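Invasion protein InvA (Salmonella enterica, PDB 2X49) serves as an inner-membrane component of the type III secretion export apparatus used to invade intestinal epithelial cells, here represented by its C-terminal domain. Local coordinates at residues A[251-256]-A[260-265]; A[300-305]-A[313-318]; A[21-26]-A[46-51]. All blocks are in the same frame, centred on the assembly; numbering follows the deposited sequence.

Contact 1: residues A[251-256]-A[260-265]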
loop_
_atom_site.group_PDB
_atom_site.type_symbol
_atom_site.label_atom_id
_atom_site.label_comp_id
_atom_site.label_asym_id
_atom_site.label_seq_id
_atom_site.Cartn_x
_atom_site.Cartn_y
_atom_site.Cartn_z
ATOM N N LYS A 251 2.479 22.297 -14.168
ATOM C CA LYS A 251 2.814 23.761 -14.177
ATOM C C LYS A 251 3.382 24.212 -12.845
ATOM O O LYS A 251 4.027 25.261 -12.732
ATOM C CB LYS A 251 1.644 24.717 -14.517
ATOM C CG LYS A 251 2.103 26.248 -14.746
ATOM C CD LYS A 251 2.386 27.137 -13.423
ATOM C CE LYS A 251 2.772 28.656 -13.615
ATOM N NZ LYS A 251 4.266 29.164 -13.370
ATOM N N GLY A 252 3.043 23.451 -11.834
ATOM C CA GLY A 252 3.381 23.787 -10.437
ATOM C C GLY A 252 4.759 23.292 -10.050
ATOM O O GLY A 252 5.313 23.575 -8.969
ATOM N N ILE A 253 5.330 22.515 -10.949
ATOM C CA ILE A 253 6.633 21.919 -10.652
ATOM C C ILE A 253 7.778 22.874 -10.909
ATOM O O ILE A 253 7.958 23.398 -11.997
ATOM C CB ILE A 253 6.925 20.640 -11.453
ATOM C CG1 ILE A 253 5.928 19.553 -11.115
ATOM C CG2 ILE A 253 8.344 20.166 -11.158
ATOM C CD1 ILE A 253 6.168 18.275 -11.959
ATOM N N ARG A 254 8.556 23.037 -9.854
ATOM C CA ARG A 254 9.777 23.836 -9.831
ATOM C C ARG A 254 11.024 22.992 -9.656
ATOM O O ARG A 254 11.172 22.249 -8.698
ATOM C CB ARG A 254 9.687 24.842 -8.682
ATOM C CG ARG A 254 8.774 26.012 -8.957
ATOM C CD ARG A 254 9.207 27.275 -8.214
ATOM N NE ARG A 254 10.376 27.885 -8.821
ATOM C CZ ARG A 254 10.432 29.088 -9.402
ATOM N NH1 ARG A 254 9.393 29.906 -9.429
ATOM N NH2 ARG A 254 11.567 29.469 -9.942
ATOM N N GLN A 255 11.952 23.149 -10.575
ATOM C CA GLN A 255 13.245 22.467 -10.446
ATOM C C GLN A 255 14.262 23.394 -9.829
ATOM O O GLN A 255 14.360 24.564 -10.191
ATOM C CB GLN A 255 13.782 21.968 -11.790
ATOM C CG GLN A 255 13.304 20.572 -12.146
ATOM C CD GLN A 255 14.203 19.886 -13.172
ATOM O OE1 GLN A 255 15.434 19.990 -13.108
ATOM N NE2 GLN A 255 13.593 19.181 -14.118
ATOM N N THR A 256 15.016 22.841 -8.895
ATOM C CA THR A 256 16.137 23.574 -8.257
ATOM C C THR A 256 17.447 22.867 -8.458
ATOM O O THR A 256 17.547 21.905 -9.214
ATOM C CB THR A 256 15.957 23.777 -6.732
ATOM O OG1 THR A 256 16.305 22.570 -6.043
ATOM C CG2 THR A 256 14.540 24.193 -6.390
ATOM N N THR A 260 13.446 18.831 -6.532
ATOM C CA THR A 260 12.344 19.241 -7.356
ATOM C C THR A 260 11.125 19.212 -6.462
ATOM O O THR A 260 10.865 18.226 -5.752
ATOM C CB THR A 260 12.179 18.278 -8.541
ATOM O OG1 THR A 260 13.391 18.253 -9.295
ATOM C CG2 THR A 260 11.049 18.713 -9.428
ATOM N N PHE A 261 10.379 20.304 -6.489
ATOM C CA PHE A 261 9.177 20.406 -5.675
ATOM C C PHE A 261 8.017 21.024 -6.397
ATOM O O PHE A 261 8.156 21.711 -7.408
ATOM C CB PHE A 261 9.461 21.124 -4.345
ATOM C CG PHE A 261 9.868 22.563 -4.481
ATOM C CD1 PHE A 261 8.924 23.578 -4.475
ATOM C CD2 PHE A 261 11.201 22.909 -4.554
ATOM C CE1 PHE A 261 9.308 24.920 -4.579
ATOM C CE2 PHE A 261 11.597 24.251 -4.656
ATOM C CZ PHE A 261 10.641 25.255 -4.651
ATOM N N LEU A 262 6.860 20.717 -5.835
ATOM C CA LEU A 262 5.560 21.194 -6.297
ATOM C C LEU A 262 5.193 22.437 -5.537
ATOM O O LEU A 262 5.140 22.442 -4.316
ATOM C CB LEU A 262 4.464 20.167 -6.089
ATOM C CG LEU A 262 3.090 20.532 -6.637
ATOM C CD1 LEU A 262 3.102 20.663 -8.163
ATOM C CD2 LEU A 262 2.072 19.454 -6.223
ATOM N N SER A 263 4.923 23.480 -6.298
ATOM C CA SER A 263 4.591 24.802 -5.720
ATOM C C SER A 263 3.283 25.355 -6.292
ATOM O O SER A 263 3.264 26.007 -7.324
ATOM C CB SER A 263 5.769 25.761 -5.939
ATOM O OG SER A 263 5.550 27.029 -5.340
ATOM N N LEU A 264 2.207 25.081 -5.561
ATOM C CA LEU A 264 0.847 25.511 -5.922
ATOM C C LEU A 264 0.299 26.417 -4.851
ATOM O O LEU A 264 0.495 26.149 -3.669
ATOM C CB LEU A 264 -0.096 24.329 -6.093
ATOM C CG LEU A 264 0.058 23.457 -7.346
ATOM C CD1 LEU A 264 -0.996 22.352 -7.232
ATOM C CD2 LEU A 264 -0.098 24.264 -8.603
ATOM N N ASP A 265 -0.410 27.453 -5.282
ATOM C CA ASP A 265 -1.093 28.348 -4.316
ATOM C C ASP A 265 -1.994 27.494 -3.388
ATOM O O ASP A 265 -2.602 26.522 -3.824
ATOM C CB ASP A 265 -1.886 29.468 -5.044
ATOM C CG ASP A 265 -2.594 30.424 -4.088
ATOM O OD1 ASP A 265 -2.021 31.497 -3.750
ATOM O OD2 ASP A 265 -3.742 30.101 -3.683
#

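Contact 2: residues A[300-305]-A[313-318]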
loop_
_atom_site.group_PDB
_atom_site.type_symbol
_atom_site.label_atom_id
_atom_site.label_comp_id
_atom_site.label_asym_id
_atom_site.label_seq_id
_atom_site.Cartn_x
_atom_site.Cartn_y
_atom_site.Cartn_z
ATOM N N ARG A 300 5.026 11.187 -8.509
ATOM C CA ARG A 300 5.402 11.347 -7.103
ATOM C C ARG A 300 4.726 12.559 -6.482
ATOM O O ARG A 300 4.448 12.599 -5.258
ATOM C CB ARG A 300 6.923 11.407 -6.918
ATOM C CG ARG A 300 7.620 12.590 -7.513
ATOM C CD ARG A 300 9.093 12.225 -7.641
ATOM N NE ARG A 300 9.904 13.323 -8.152
ATOM C CZ ARG A 300 10.097 13.570 -9.448
ATOM N NH1 ARG A 300 9.563 12.784 -10.365
ATOM N NH2 ARG A 300 10.857 14.606 -9.829
ATOM N N PHE A 301 4.446 13.561 -7.313
ATOM C CA PHE A 301 3.823 14.814 -6.835
ATOM C C PHE A 301 2.347 14.634 -6.550
ATOM O O PHE A 301 1.805 15.209 -5.601
ATOM C CB PHE A 301 4.057 15.971 -7.814
ATOM C CG PHE A 301 5.526 16.205 -8.057
ATOM C CD1 PHE A 301 6.316 16.773 -7.062
ATOM C CD2 PHE A 301 6.145 15.781 -9.244
ATOM C CE1 PHE A 301 7.701 16.962 -7.259
ATOM C CE2 PHE A 301 7.530 15.966 -9.435
ATOM C CZ PHE A 301 8.292 16.563 -8.443
ATOM N N ILE A 302 1.708 13.879 -7.427
ATOM C CA ILE A 302 0.301 13.527 -7.229
ATOM C C ILE A 302 0.147 12.713 -5.942
ATOM O O ILE A 302 -0.749 12.985 -5.148
ATOM C CB ILE A 302 -0.309 12.823 -8.435
ATOM C CG1 ILE A 302 -0.376 13.805 -9.593
ATOM C CG2 ILE A 302 -1.727 12.295 -8.105
ATOM C CD1 ILE A 302 -0.631 13.143 -10.963
ATOM N N LYS A 303 1.044 11.761 -5.738
ATOM C CA LYS A 303 1.043 10.925 -4.503
ATOM C C LYS A 303 1.139 11.826 -3.264
ATOM O O LYS A 303 0.286 11.775 -2.378
ATOM C CB LYS A 303 2.091 9.805 -4.492
ATOM C CG LYS A 303 2.305 9.155 -3.116
ATOM C CD LYS A 303 1.151 8.223 -2.701
ATOM C CE LYS A 303 1.360 7.647 -1.303
ATOM N NZ LYS A 303 0.203 6.923 -0.760
ATOM N N LYS A 304 2.076 12.758 -3.279
ATOM C CA LYS A 304 2.258 13.667 -2.124
ATOM C C LYS A 304 1.045 14.537 -1.890
ATOM O O LYS A 304 0.645 14.807 -0.748
ATOM C CB LYS A 304 3.521 14.536 -2.265
ATOM C CG LYS A 304 3.913 15.335 -1.002
ATOM C CD LYS A 304 5.342 15.873 -1.088
ATOM C CE LYS A 304 5.939 16.168 0.296
ATOM N NZ LYS A 304 6.018 17.637 0.584
ATOM N N MET A 305 0.420 14.944 -2.985
ATOM C CA MET A 305 -0.725 15.817 -2.892
ATOM C C MET A 305 -1.958 15.135 -2.272
ATOM O O MET A 305 -2.632 15.705 -1.406
ATOM C CB MET A 305 -1.028 16.427 -4.271
ATOM C CG MET A 305 -2.416 16.824 -4.428
ATOM S SD MET A 305 -2.413 18.257 -5.504
ATOM C CE MET A 305 -1.378 19.312 -4.505
ATOM N N LEU A 313 -4.603 5.172 -1.400
ATOM C CA LEU A 313 -4.649 5.168 -2.898
ATOM C C LEU A 313 -3.260 5.333 -3.492
ATOM O O LEU A 313 -2.727 6.437 -3.544
ATOM C CB LEU A 313 -5.598 6.268 -3.423
ATOM C CG LEU A 313 -5.840 6.355 -4.921
ATOM C CD1 LEU A 313 -6.260 5.001 -5.512
ATOM C CD2 LEU A 313 -6.927 7.405 -5.161
ATOM N N GLU A 314 -2.683 4.236 -3.938
ATOM C CA GLU A 314 -1.320 4.324 -4.533
ATOM C C GLU A 314 -1.417 4.840 -5.981
ATOM O O GLU A 314 -2.459 4.825 -6.657
ATOM C CB GLU A 314 -0.540 3.054 -4.429
ATOM C CG GLU A 314 -0.434 2.472 -3.018
ATOM C CD GLU A 314 0.046 3.404 -1.906
ATOM O OE1 GLU A 314 0.763 4.400 -2.188
ATOM O OE2 GLU A 314 -0.277 3.124 -0.716
ATOM N N VAL A 315 -0.283 5.421 -6.361
ATOM C CA VAL A 315 -0.138 6.099 -7.658
ATOM C C VAL A 315 1.032 5.464 -8.401
ATOM O O VAL A 315 2.141 5.478 -7.932
ATOM C CB VAL A 315 0.078 7.632 -7.495
ATOM C CG1 VAL A 315 0.041 8.288 -8.868
ATOM C CG2 VAL A 315 -0.962 8.299 -6.492
ATOM N N LEU A 316 0.709 4.888 -9.555
ATOM C CA LEU A 316 1.707 4.253 -10.471
ATOM C C LEU A 316 1.859 5.043 -11.749
ATOM O O LEU A 316 0.921 5.655 -12.238
ATOM C CB LEU A 316 1.316 2.805 -10.818
ATOM C CG LEU A 316 1.092 1.794 -9.666
ATOM C CD1 LEU A 316 0.956 0.343 -10.155
ATOM C CD2 LEU A 316 2.160 1.875 -8.605
ATOM N N SER A 317 3.074 4.986 -12.300
ATOM C CA SER A 317 3.301 5.575 -13.597
ATOM C C SER A 317 2.983 4.579 -14.720
ATOM O O SER A 317 2.971 3.372 -14.532
ATOM C CB SER A 317 4.711 6.085 -13.707
ATOM O OG SER A 317 5.596 4.986 -13.791
ATOM N N PHE A 318 2.746 5.116 -15.903
ATOM C CA PHE A 318 2.479 4.294 -17.089
ATOM C C PHE A 318 3.619 3.298 -17.343
ATOM O O PHE A 318 3.404 2.148 -17.739
ATOM C CB PHE A 318 2.213 5.150 -18.337
ATOM C CG PHE A 318 1.056 6.123 -18.209
ATOM C CD1 PHE A 318 -0.163 5.746 -17.651
ATOM C CD2 PHE A 318 1.183 7.433 -18.643
ATOM C CE1 PHE A 318 -1.222 6.659 -17.580
ATOM C CE2 PHE A 318 0.119 8.357 -18.561
ATOM C CZ PHE A 318 -1.073 7.968 -18.012
HETATM O O HOH W 1 -2.131 8.155 -1.561
#

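Contact 3: residues A[21-26]-A[46-51]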
loop_
_atom_site.group_PDB
_atom_site.type_symbol
_atom_site.label_atom_id
_atom_site.label_comp_id
_atom_site.label_asym_id
_atom_site.label_seq_id
_atom_site.Cartn_x
_atom_site.Cartn_y
_atom_site.Cartn_z
ATOM N N ASP A 21 -11.332 -17.751 18.331
ATOM C CA ASP A 21 -11.273 -18.118 16.896
ATOM C C ASP A 21 -10.067 -17.518 16.174
ATOM O O ASP A 21 -9.488 -18.155 15.333
ATOM C CB ASP A 21 -12.528 -17.738 16.130
ATOM C CG ASP A 21 -13.671 -18.678 16.408
ATOM O OD1 ASP A 21 -13.492 -19.706 17.105
ATOM O OD2 ASP A 21 -14.778 -18.370 15.924
ATOM N N LEU A 22 -9.659 -16.334 16.614
ATOM C CA LEU A 22 -8.542 -15.594 15.986
ATOM C C LEU A 22 -7.226 -16.184 16.449
ATOM O O LEU A 22 -6.270 -16.337 15.680
ATOM C CB LEU A 22 -8.631 -14.077 16.278
ATOM C CG LEU A 22 -9.821 -13.392 15.599
ATOM C CD1 LEU A 22 -9.949 -11.924 16.099
ATOM C CD2 LEU A 22 -9.777 -13.450 14.050
ATOM N N GLU A 23 -7.228 -16.659 17.661
ATOM C CA GLU A 23 -6.129 -17.502 18.127
ATOM C C GLU A 23 -5.993 -18.797 17.352
ATOM O O GLU A 23 -4.893 -19.247 17.003
ATOM C CB GLU A 23 -6.209 -17.814 19.629
ATOM C CG GLU A 23 -6.019 -16.559 20.439
ATOM C CD GLU A 23 -6.315 -16.745 21.915
ATOM O OE1 GLU A 23 -6.738 -17.845 22.331
ATOM O OE2 GLU A 23 -6.103 -15.771 22.658
ATOM N N LYS A 24 -7.124 -19.455 17.129
ATOM C CA LYS A 24 -7.089 -20.741 16.433
ATOM C C LYS A 24 -6.621 -20.579 15.013
ATOM O O LYS A 24 -5.984 -21.465 14.453
ATOM C CB LYS A 24 -8.445 -21.448 16.446
ATOM C CG LYS A 24 -8.791 -21.942 17.809
ATOM C CD LYS A 24 -10.258 -22.349 17.920
ATOM C CE LYS A 24 -10.435 -23.334 19.055
ATOM N NZ LYS A 24 -11.862 -23.773 19.171
ATOM N N ALA A 25 -6.978 -19.432 14.466
ATOM C CA ALA A 25 -6.649 -19.088 13.054
ATOM C C ALA A 25 -5.212 -18.590 12.928
ATOM O O ALA A 25 -4.687 -18.404 11.851
ATOM C CB ALA A 25 -7.589 -18.054 12.520
ATOM N N GLN A 26 -4.575 -18.458 14.061
ATOM C CA GLN A 26 -3.188 -17.953 14.152
ATOM C C GLN A 26 -3.006 -16.603 13.465
ATOM O O GLN A 26 -2.006 -16.369 12.739
ATOM C CB GLN A 26 -2.211 -18.975 13.577
ATOM C CG GLN A 26 -2.193 -20.332 14.333
ATOM C CD GLN A 26 -0.997 -21.209 14.008
ATOM O OE1 GLN A 26 0.021 -20.737 13.482
ATOM N NE2 GLN A 26 -1.097 -22.486 14.333
ATOM N N VAL A 46 3.100 -9.107 17.662
ATOM C CA VAL A 46 1.703 -8.733 17.580
ATOM C C VAL A 46 0.958 -9.330 18.752
ATOM O O VAL A 46 0.970 -10.522 18.971
ATOM C CB VAL A 46 1.102 -9.234 16.290
ATOM C CG1 VAL A 46 -0.409 -8.962 16.261
ATOM C CG2 VAL A 46 1.792 -8.608 15.026
ATOM N N LEU A 47 0.417 -8.449 19.559
ATOM C CA LEU A 47 -0.364 -8.807 20.766
ATOM C C LEU A 47 -1.852 -8.609 20.474
ATOM O O LEU A 47 -2.273 -7.634 19.856
ATOM C CB LEU A 47 0.035 -7.989 22.021
ATOM C CG LEU A 47 1.534 -7.835 22.261
ATOM C CD1 LEU A 47 1.849 -6.904 23.428
ATOM C CD2 LEU A 47 2.179 -9.183 22.516
ATOM N N LEU A 48 -2.637 -9.569 20.891
ATOM C CA LEU A 48 -4.122 -9.426 20.880
ATOM C C LEU A 48 -4.614 -9.024 22.261
ATOM O O LEU A 48 -4.174 -9.544 23.302
ATOM C CB LEU A 48 -4.864 -10.721 20.469
ATOM C CG LEU A 48 -4.493 -11.384 19.147
ATOM C CD1 LEU A 48 -5.460 -12.545 18.807
ATOM C CD2 LEU A 48 -4.348 -10.467 17.978
ATOM N N ARG A 49 -5.557 -8.094 22.247
ATOM C CA ARG A 49 -6.200 -7.588 23.465
ATOM C C ARG A 49 -7.698 -7.471 23.226
ATOM O O ARG A 49 -8.108 -7.111 22.145
ATOM C CB ARG A 49 -5.595 -6.244 23.863
ATOM C CG ARG A 49 -6.186 -5.576 25.061
ATOM C CD ARG A 49 -5.291 -4.402 25.558
ATOM N NE ARG A 49 -3.865 -4.765 25.638
ATOM C CZ ARG A 49 -2.880 -3.905 25.908
ATOM N NH1 ARG A 49 -3.152 -2.627 26.119
ATOM N NH2 ARG A 49 -1.615 -4.315 25.953
ATOM N N ASP A 50 -8.517 -7.850 24.188
ATOM C CA ASP A 50 -9.959 -7.683 23.969
ATOM C C ASP A 50 -10.307 -6.198 24.091
ATOM O O ASP A 50 -9.920 -5.536 25.013
ATOM C CB ASP A 50 -10.747 -8.513 24.983
ATOM C CG ASP A 50 -10.574 -10.015 24.782
ATOM O OD1 ASP A 50 -9.950 -10.446 23.775
ATOM O OD2 ASP A 50 -11.037 -10.763 25.674
ATOM N N GLY A 51 -11.019 -5.696 23.103
ATOM C CA GLY A 51 -11.436 -4.285 23.089
ATOM C C GLY A 51 -12.804 -4.045 23.660
ATOM O O GLY A 51 -13.807 -4.538 23.198
#

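Contact 1: residues A[251-256]-A[260-265]
Thr260 meets Ile253 and Gln255 on one face of a short antiparallel hairpin. Its CG2 methyl lies 3.5 Å from CG2 of Ile253. Its OG1 lies near CG of Gln255, and these two side chains run side by side. A chi1 of -58° sets CG2 opposite the backbone N, where it faces Ile253.

Phe261 forms the hydrogen-bonded pair with Arg254. Arg254 N gives a bond of 2.8 Å to Phe261 O, and Phe261 N gives one of 3.0 Å to Arg254 O. The phenyl group is on the other face. There, CB of Arg254 sits 4.3 Å from the ring centroid in a CH-pi contact, offset toward the rim. CG2 of Thr256 comes in obliquely, 3.4 Å from CE2 of Phe261. Thr256 OG1 is bonded to Ser259 O and Gly258 N in the turn, which probably limits the rotation of this side chain.

Leu262 and Ile253 are a non-hydrogen-bonded antiparallel pair. CD1 of Leu262 is 4.2 Å from CG1 of Ile253 and also rests on the Gly252 carbonyl. Ser263 N gives a bond of 2.7 Å to Gly252 O. Next, CD2 of Leu264 reaches to 4.0 Å from CA of Gly252. Because Gly252 has no side chain, both leucine methyls can close in on it.

The side chains of Ile253, Thr260 and Leu262 touch Phe301 of helix 299-306, while the Arg254 and Phe261 face is more exposed. Three backbone bonds therefore set the register of the hairpin, and its side chains add apolar and CH-pi contacts.

Contact 2: residues A[300-305]-A[313-318]
Lys303 and Glu314 form a salt bridge between helix 300-305 and strand 314-317. NZ of Lys303 lies 3.0 Å from OE1 of Glu314. It approaches from above the carboxylate plane, 37° out of it. CB of Glu314 points away from the helix. A bend at chi2 (-52°) brings the carboxylate back to the lysine. CE of Lys303 also runs close to the same oxygen. OE2 of Glu314 has a second partner, as it forms a salt bridge with Arg188. Both residues are buried, so the opposite charges probably offset each other, and Arg188 adds to the balance on the acid.

One water continues the polar link. It accepts a bond of 2.8 Å from Lys303 NZ and donates one of 2.7 Å to Leu313 O. Lys303 NZ and Leu313 O are themselves 4.1 Å apart, so the water joins them. The ammonium group is thus held by both a carboxylate and a water.

The apolar part is carried by Val315, whose CB points toward the helix. Its CG2 is 3.9 Å from both CA and CB of Lys303. The methyl therefore rests on the base of the lysine, while the far end of that side chain goes to Glu314. CG2 of Ile302 stands 4.4 Å from the same Val315 CG2, a looser touch. Ile302 and Val315 both also touch Thr294 of the adjoining strand.

Helix and strand run nearly antiparallel, at 172°, with their axes 8.2 Å apart. This is the second half of a beta-alpha-beta crossover. Strand 291-294, helix 299-306 and strand 314-317 make it up, and strand 314-317 lies at the edge of a four-stranded parallel sheet.

Contact 3: residues A[21-26]-A[46-51]
Leu48 reaches from strand 46-50 to Leu22 and Glu23 on helix 16-24. Its CB points toward the helix but touches neither residue. The nearest helix atom to Leu48 CB is OE2 of Glu23, 5.6 Å away. CG of Leu48 is still short of contact, 5.6 Å from CG of Glu23. A chi2 of -172° then extends the chain, with CD1 opposite CA, so that this methyl goes farthest out. CD1 makes both touches. It lies 4.3 Å from CB of Leu22 and 4.4 Å from CG of Glu23. The methyl thus sits against CB of Leu22 and the middle of the Glu23 chain. CD2, the other branch, stays farther from the helix and makes neither touch.

The contact is small and rests on van der Waals packing. Glu23 offers its aliphatic part to the leucine. Its polar end turns to another partner, as OE2 forms a salt bridge with NE of Arg19. Asp50 of the strand uses OD1 to bind NH1 of the same arginine, and its OD2 pairs with Lys16. Glu23 OE2 and Asp50 OD1 are 6.7 Å apart. The arginine that binds both probably offsets their like charges. Both basic residues come from earlier turns of helix 16-24.

Helix 16-24 ends just beyond the contact in a Schellman motif at Gln26, which is also the N-cap of helix 27-39. Strand 46-50 lies at one edge of a mixed four-stranded sheet, parallel to strand 10-14. Leu48 also touches Leu12 of that strand. Leu22 also packs on Val14, Phe75 and Leu126. Helix 16-24 thus touches strands 10-14 and 46-50 and, through Leu22 and Ala25, helix 125-139.

From the N terminus, contact 3 comes first. It closes a loop that holds helix 27-39 and brings helix 16-24 against the edge strand 46-50 of the N-terminal mixed sheet. Contact 1 follows much later and closes the short loop of a hairpin. Contact 2 closes last, joining a helix to the edge strand of the parallel sheet. The three loops run in series, and none nests in or crosses another. Contacts 1 and 2 touch: Thr260 CG2 is 3.6 Å from Phe301 CZ, so helix 299-306 lies between hairpin and sheet. Contact 3 is on the opposite side of the chain's centre, with centres about 47 Å from contact 1 and 35 Å from contact 2.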